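One contact in two related proteins. Structure 1 is solute-binding protein from Thermoactinomyces vulgaris, which binds maltodextrins such as maltotetraose, probably delivering them and cyclodextrins to a membrane transporter for uptake: PDB 2ZYO (chain A, 1.55 Å), residues Ser130-Tyr135 and Val262-Leu267. Structure 2 is maltose/maltodextrin-binding protein from Thermus thermophilus: PDB 2GH9 (chain B, 1.95 Å), residues Ser114-Tyr119 and Phe247-Phe252. One frame, after least-squares fit of the local backbone (RMSD 0.40 Å); residues are numbered along the deposited sequences.

Structure 1 (2ZYO); sequences SVALIY and VGVAPL.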
loop_
_atom_site.group_PDB
_atom_site.type_symbol
_atom_site.label_atom_id
_atom_site.label_comp_id
_atom_site.label_asym_id
_atom_site.label_seq_id
_atom_site.Cartn_x
_atom_site.Cartn_y
_atom_site.Cartn_z
ATOM N N SER A 130 1.774 3.386 -3.790
ATOM C CA SER A 130 0.867 2.945 -4.844
ATOM C C SER A 130 1.695 2.471 -6.024
ATOM O O SER A 130 2.818 2.934 -6.218
ATOM C CB SER A 130 -0.031 4.102 -5.295
ATOM O OG SER A 130 -0.766 3.762 -6.462
ATOM N N VAL A 131 1.143 1.560 -6.822
ATOM C CA VAL A 131 1.747 1.270 -8.122
ATOM C C VAL A 131 1.561 2.477 -9.039
ATOM O O VAL A 131 0.698 3.327 -8.805
ATOM C CB VAL A 131 1.190 -0.022 -8.798
ATOM C CG1 VAL A 131 1.452 -1.247 -7.931
ATOM C CG2 VAL A 131 -0.292 0.104 -9.136
ATOM N N ALA A 132 2.397 2.554 -10.065
ATOM C CA ALA A 132 2.280 3.573 -11.104
ATOM C C ALA A 132 2.964 3.027 -12.342
ATOM O O ALA A 132 3.428 1.881 -12.338
ATOM C CB ALA A 132 2.921 4.885 -10.658
ATOM N N LEU A 133 3.030 3.832 -13.397
ATOM C CA LEU A 133 3.723 3.417 -14.610
ATOM C C LEU A 133 5.200 3.773 -14.495
ATOM O O LEU A 133 5.576 4.947 -14.577
ATOM C CB LEU A 133 3.093 4.051 -15.855
ATOM C CG LEU A 133 3.469 3.403 -17.192
ATOM C CD1 LEU A 133 2.839 2.020 -17.346
ATOM C CD2 LEU A 133 3.071 4.308 -18.342
ATOM N N ILE A 134 6.025 2.752 -14.274
ATOM C CA ILE A 134 7.472 2.927 -14.207
ATOM C C ILE A 134 8.033 2.595 -15.578
ATOM O O ILE A 134 7.753 1.526 -16.121
ATOM C CB ILE A 134 8.118 2.012 -13.142
ATOM C CG1 ILE A 134 7.466 2.228 -11.768
ATOM C CG2 ILE A 134 9.625 2.251 -13.072
ATOM C CD1 ILE A 134 7.889 1.209 -10.711
ATOM N N TYR A 135 8.817 3.507 -16.143
ATOM C CA TYR A 135 9.307 3.318 -17.504
ATOM C C TYR A 135 10.801 3.564 -17.685
ATOM O O TYR A 135 11.428 4.283 -16.906
ATOM C CB TYR A 135 8.467 4.118 -18.516
ATOM C CG TYR A 135 8.471 5.625 -18.351
ATOM C CD1 TYR A 135 9.289 6.427 -19.142
ATOM C CD2 TYR A 135 7.627 6.251 -17.431
ATOM C CE1 TYR A 135 9.287 7.812 -19.009
ATOM C CE2 TYR A 135 7.617 7.635 -17.291
ATOM C CZ TYR A 135 8.447 8.408 -18.083
ATOM O OH TYR A 135 8.436 9.775 -17.951
ATOM N N VAL A 262 15.160 5.741 -14.863
ATOM C CA VAL A 262 13.763 5.474 -14.533
ATOM C C VAL A 262 12.891 6.726 -14.577
ATOM O O VAL A 262 13.243 7.767 -14.018
ATOM C CB VAL A 262 13.649 4.814 -13.127
ATOM C CG1 VAL A 262 12.201 4.576 -12.745
ATOM C CG2 VAL A 262 14.433 3.506 -13.075
ATOM N N GLY A 263 11.755 6.609 -15.259
ATOM C CA GLY A 263 10.693 7.603 -15.180
ATOM C C GLY A 263 9.485 6.989 -14.497
ATOM O O GLY A 263 9.312 5.768 -14.520
ATOM N N VAL A 264 8.661 7.829 -13.875
ATOM C CA VAL A 264 7.424 7.373 -13.234
ATOM C C VAL A 264 6.271 8.324 -13.544
ATOM O O VAL A 264 6.376 9.535 -13.330
ATOM C CB VAL A 264 7.568 7.224 -11.692
ATOM C CG1 VAL A 264 6.298 6.627 -11.090
ATOM C CG2 VAL A 264 8.774 6.362 -11.331
ATOM N N ALA A 265 5.174 7.763 -14.042
ATOM C CA ALA A 265 3.974 8.536 -14.344
ATOM C C ALA A 265 2.743 7.844 -13.766
ATOM O O ALA A 265 2.771 6.635 -13.530
ATOM C CB ALA A 265 3.831 8.710 -15.853
ATOM N N PRO A 266 1.653 8.605 -13.535
ATOM C CA PRO A 266 0.413 7.943 -13.130
ATOM C C PRO A 266 -0.056 7.019 -14.243
ATOM O O PRO A 266 0.319 7.214 -15.403
ATOM C CB PRO A 266 -0.583 9.096 -12.976
ATOM C CG PRO A 266 0.233 10.325 -12.893
ATOM C CD PRO A 266 1.496 10.066 -13.639
ATOM N N LEU A 267 -0.860 6.019 -13.895
ATOM C CA LEU A 267 -1.459 5.157 -14.907
ATOM C C LEU A 267 -2.334 5.991 -15.838
ATOM O O LEU A 267 -2.994 6.934 -15.387
ATOM C CB LEU A 267 -2.281 4.041 -14.260
ATOM C CG LEU A 267 -1.546 3.055 -13.344
ATOM C CD1 LEU A 267 -2.521 2.027 -12.799
ATOM C CD2 LEU A 267 -0.390 2.370 -14.068
HETATM O O HOH W 1 6.774 10.884 -15.925
#
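Leu133 with Ala265 and Tyr135 with Gly263 are antiparallel hydrogen-bonded pairs that join strands 132-135 and 262-265, while strand 242-247 bonds the other edge of strand 132-135. The contact lies in the sheet of this sugar-binding fold, with the Ile134 side chain about 11 Å from a glucose unit of the bound maltotetraose. Tyr135 CG is set between the backbone N and the carbonyl carbon (chi1 62°), which turns the ring over Gly263, whose CA lies 3.8 Å from the ring centroid in a CH-pi contact. A CB on Gly263 would collide with this ring, consistent with the lack of a side chain here. Water 1 joins Tyr135 OH (2.8 Å) to Val264 O, to which it donates. Ala265 CB, small enough to fit beside the ring, is 4.2 Å from Tyr135 CE2. On the other face Ile134 CG2 packs tightly on Val262 CG1 at 3.5 Å; Ile252 and Tyr255 of helix 252-257 also touch both residues. Val264 CG1 reaches Ala132 CB (3.8 Å), branched against small. Leu267, buried beside Ile246, brings CD2 to 3.8 Å from Ala132 C and 4.3 Å from Leu133 CB.

Structure 1 against structure 2
The sharpest difference is at Leu267(A) against Phe252(B), where the CA atoms stand 0.8 Å apart and the CB atoms 1.2 Å apart after superposition. Beyond CB the two side chains take separate paths: CG, CD1 and CD2 of Leu267(A) have no counterpart in Phe252(B), nor has any ring atom of Phe252(B) one in Leu267(A). Both are buried and both touch the matching leucine, Leu133(A) or Leu117(B). What the ring does not reach is the neighbouring alanine: Leu267(A) CD2 packs 3.8 Å from Ala132(A) C, whereas Phe252(B) CB, the closest atom, stays 5.3 Å from Ala116(B) C. The touch on the backbone of Ala132(A) therefore has no equivalent in structure 2, consistent with the shift of CB and the different path of the side chain beyond it.

At Val262(A) against Phe247(B) the CB atoms stand 1.4 Å apart after superposition, yet CG1 of Val262(A) falls near CG of Phe247(B), 1.1 Å apart. The outer ring atoms CE1, CE2 and CZ of Phe247(B) have no counterpart in Val262(A). The touch on the isoleucine is kept, and Ile134(A) and Ile118(B) keep their place within the error. Kept too are the touches on Tyr135(A) O or Tyr119(B) O and on Val264(A) or Ile249(B).

Water 1 and water 2 occupy the same place. Val264(A) against Ile249(B) is the mildest exchange. CG2 of Val264(A) lies near CG1 of Ile249(B), 0.9 Å apart, and CG1 of Val264(A) near CG2 of Ile249(B), 1.2 Å apart. Both residues therefore keep a branch against the small side chain of Ala132(A) or Ala116(B); the isoleucine adds CD1, which extends its apolar surface.

Structure 2 (2GH9); sequences SVALIY and FGIAPF.
Leu117 with Ala250 and Tyr119 with Gly248 are antiparallel hydrogen-bonded pairs that join strands 116-119 and 247-250. Tyr119 CG is set between the backbone N and the carbonyl carbon (chi1 56°), which turns the ring over Gly248, whose CA lies 3.7 Å from the ring centroid in a CH-pi contact. A CB on Gly248 would collide with this ring, consistent with the lack of a side chain here. Water 2 joins Tyr119 OH (3.0 Å) to Ile249 O, to which it donates. Ala250 CB, small enough to fit beside the ring, is 3.9 Å from Tyr119 CE1. On the other face Ile118 CG2 meets Phe247 CB at 3.7 Å; the long Phe247 side chain leads away from the strand pair and reaches Leu237, Tyr240 and Lys241 of helix 237-242. Ile249 CG2 reaches Ala116 CB (4.0 Å), branched against small, while Phe325 of helix 320-326 touches both. The Phe252 and Leu117 side chains cross at about a right angle, Phe252 CD1 4.0 Å from Leu117 CD1; the buried aromatic ring suits an apolar core shared with the rings of Phe134, Phe149 and Phe162.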
loop_
_atom_site.group_PDB
_atom_site.type_symbol
_atom_site.label_atom_id
_atom_site.label_comp_id
_atom_site.label_asym_id
_atom_site.label_seq_id
_atom_site.Cartn_x
_atom_site.Cartn_y
_atom_site.Cartn_z
ATOM N N SER B 114 2.438 3.302 -3.753
ATOM C CA SER B 114 1.355 2.936 -4.653
ATOM C C SER B 114 1.991 2.392 -5.905
ATOM O O SER B 114 3.169 2.637 -6.163
ATOM C CB SER B 114 0.482 4.163 -4.993
ATOM O OG SER B 114 1.060 4.940 -6.028
ATOM N N VAL B 115 1.222 1.664 -6.706
ATOM C CA VAL B 115 1.673 1.377 -8.057
ATOM C C VAL B 115 1.592 2.624 -8.928
ATOM O O VAL B 115 0.889 3.603 -8.633
ATOM C CB VAL B 115 0.900 0.176 -8.734
ATOM C CG1 VAL B 115 1.156 -1.107 -7.946
ATOM C CG2 VAL B 115 -0.611 0.483 -8.904
ATOM N N ALA B 116 2.370 2.577 -10.002
ATOM C CA ALA B 116 2.435 3.637 -10.992
ATOM C C ALA B 116 3.044 3.071 -12.290
ATOM O O ALA B 116 3.579 1.960 -12.321
ATOM C CB ALA B 116 3.291 4.786 -10.500
ATOM N N LEU B 117 2.970 3.876 -13.338
ATOM C CA LEU B 117 3.614 3.580 -14.589
ATOM C C LEU B 117 5.093 3.939 -14.428
ATOM O O LEU B 117 5.460 5.116 -14.350
ATOM C CB LEU B 117 2.969 4.366 -15.738
ATOM C CG LEU B 117 3.660 4.143 -17.091
ATOM C CD1 LEU B 117 3.422 2.706 -17.531
ATOM C CD2 LEU B 117 3.179 5.141 -18.112
ATOM N N ILE B 118 5.920 2.899 -14.344
ATOM C CA ILE B 118 7.355 3.055 -14.267
ATOM C C ILE B 118 7.905 2.680 -15.651
ATOM O O ILE B 118 7.697 1.573 -16.147
ATOM C CB ILE B 118 7.971 2.208 -13.158
ATOM C CG1 ILE B 118 7.190 2.394 -11.846
ATOM C CG2 ILE B 118 9.470 2.577 -12.959
ATOM C CD1 ILE B 118 7.668 1.455 -10.684
ATOM N N TYR B 119 8.572 3.640 -16.278
ATOM C CA TYR B 119 9.051 3.485 -17.659
ATOM C C TYR B 119 10.559 3.591 -17.728
ATOM O O TYR B 119 11.149 4.478 -17.108
ATOM C CB TYR B 119 8.423 4.515 -18.626
ATOM C CG TYR B 119 8.572 5.969 -18.278
ATOM C CD1 TYR B 119 7.656 6.593 -17.444
ATOM C CD2 TYR B 119 9.615 6.745 -18.814
ATOM C CE1 TYR B 119 7.761 7.904 -17.122
ATOM C CE2 TYR B 119 9.735 8.072 -18.491
ATOM C CZ TYR B 119 8.805 8.655 -17.644
ATOM O OH TYR B 119 8.885 9.977 -17.282
ATOM N N PHE B 247 14.772 5.176 -14.790
ATOM C CA PHE B 247 13.308 5.080 -14.852
ATOM C C PHE B 247 12.667 6.432 -14.616
ATOM O O PHE B 247 13.247 7.320 -13.968
ATOM C CB PHE B 247 12.759 4.049 -13.839
ATOM C CG PHE B 247 13.253 4.269 -12.446
ATOM C CD1 PHE B 247 14.357 3.569 -11.970
ATOM C CD2 PHE B 247 12.643 5.210 -11.619
ATOM C CE1 PHE B 247 14.849 3.799 -10.680
ATOM C CE2 PHE B 247 13.121 5.447 -10.323
ATOM C CZ PHE B 247 14.219 4.740 -9.853
ATOM N N GLY B 248 11.461 6.579 -15.153
ATOM C CA GLY B 248 10.566 7.652 -14.765
ATOM C C GLY B 248 9.308 7.077 -14.116
ATOM O O GLY B 248 8.973 5.924 -14.312
ATOM N N ILE B 249 8.643 7.908 -13.329
ATOM C CA ILE B 249 7.394 7.579 -12.659
ATOM C C ILE B 249 6.305 8.488 -13.213
ATOM O O ILE B 249 6.454 9.729 -13.230
ATOM C CB ILE B 249 7.531 7.808 -11.135
ATOM C CG1 ILE B 249 8.581 6.842 -10.570
ATOM C CG2 ILE B 249 6.156 7.646 -10.410
ATOM C CD1 ILE B 249 9.220 7.283 -9.276
ATOM N N ALA B 250 5.202 7.865 -13.643
ATOM C CA ALA B 250 4.056 8.579 -14.193
ATOM C C ALA B 250 2.761 7.865 -13.773
ATOM O O ALA B 250 2.784 6.676 -13.438
ATOM C CB ALA B 250 4.162 8.645 -15.710
ATOM N N PRO B 251 1.624 8.596 -13.778
ATOM C CA PRO B 251 0.341 7.926 -13.603
ATOM C C PRO B 251 0.102 6.964 -14.760
ATOM O O PRO B 251 0.596 7.178 -15.849
ATOM C CB PRO B 251 -0.699 9.058 -13.598
ATOM C CG PRO B 251 0.028 10.329 -13.933
ATOM C CD PRO B 251 1.505 10.054 -13.972
ATOM N N PHE B 252 -0.639 5.898 -14.502
ATOM C CA PHE B 252 -1.028 5.004 -15.558
ATOM C C PHE B 252 -2.148 5.688 -16.332
ATOM O O PHE B 252 -2.938 6.373 -15.737
ATOM C CB PHE B 252 -1.481 3.659 -15.014
ATOM C CG PHE B 252 -1.525 2.589 -16.066
ATOM C CD1 PHE B 252 -0.359 1.906 -16.430
ATOM C CD2 PHE B 252 -2.680 2.337 -16.752
ATOM C CE1 PHE B 252 -0.383 0.956 -17.422
ATOM C CE2 PHE B 252 -2.711 1.374 -17.746
ATOM C CZ PHE B 252 -1.566 0.694 -18.086
HETATM O O HOH W 2 6.769 11.129 -15.481
#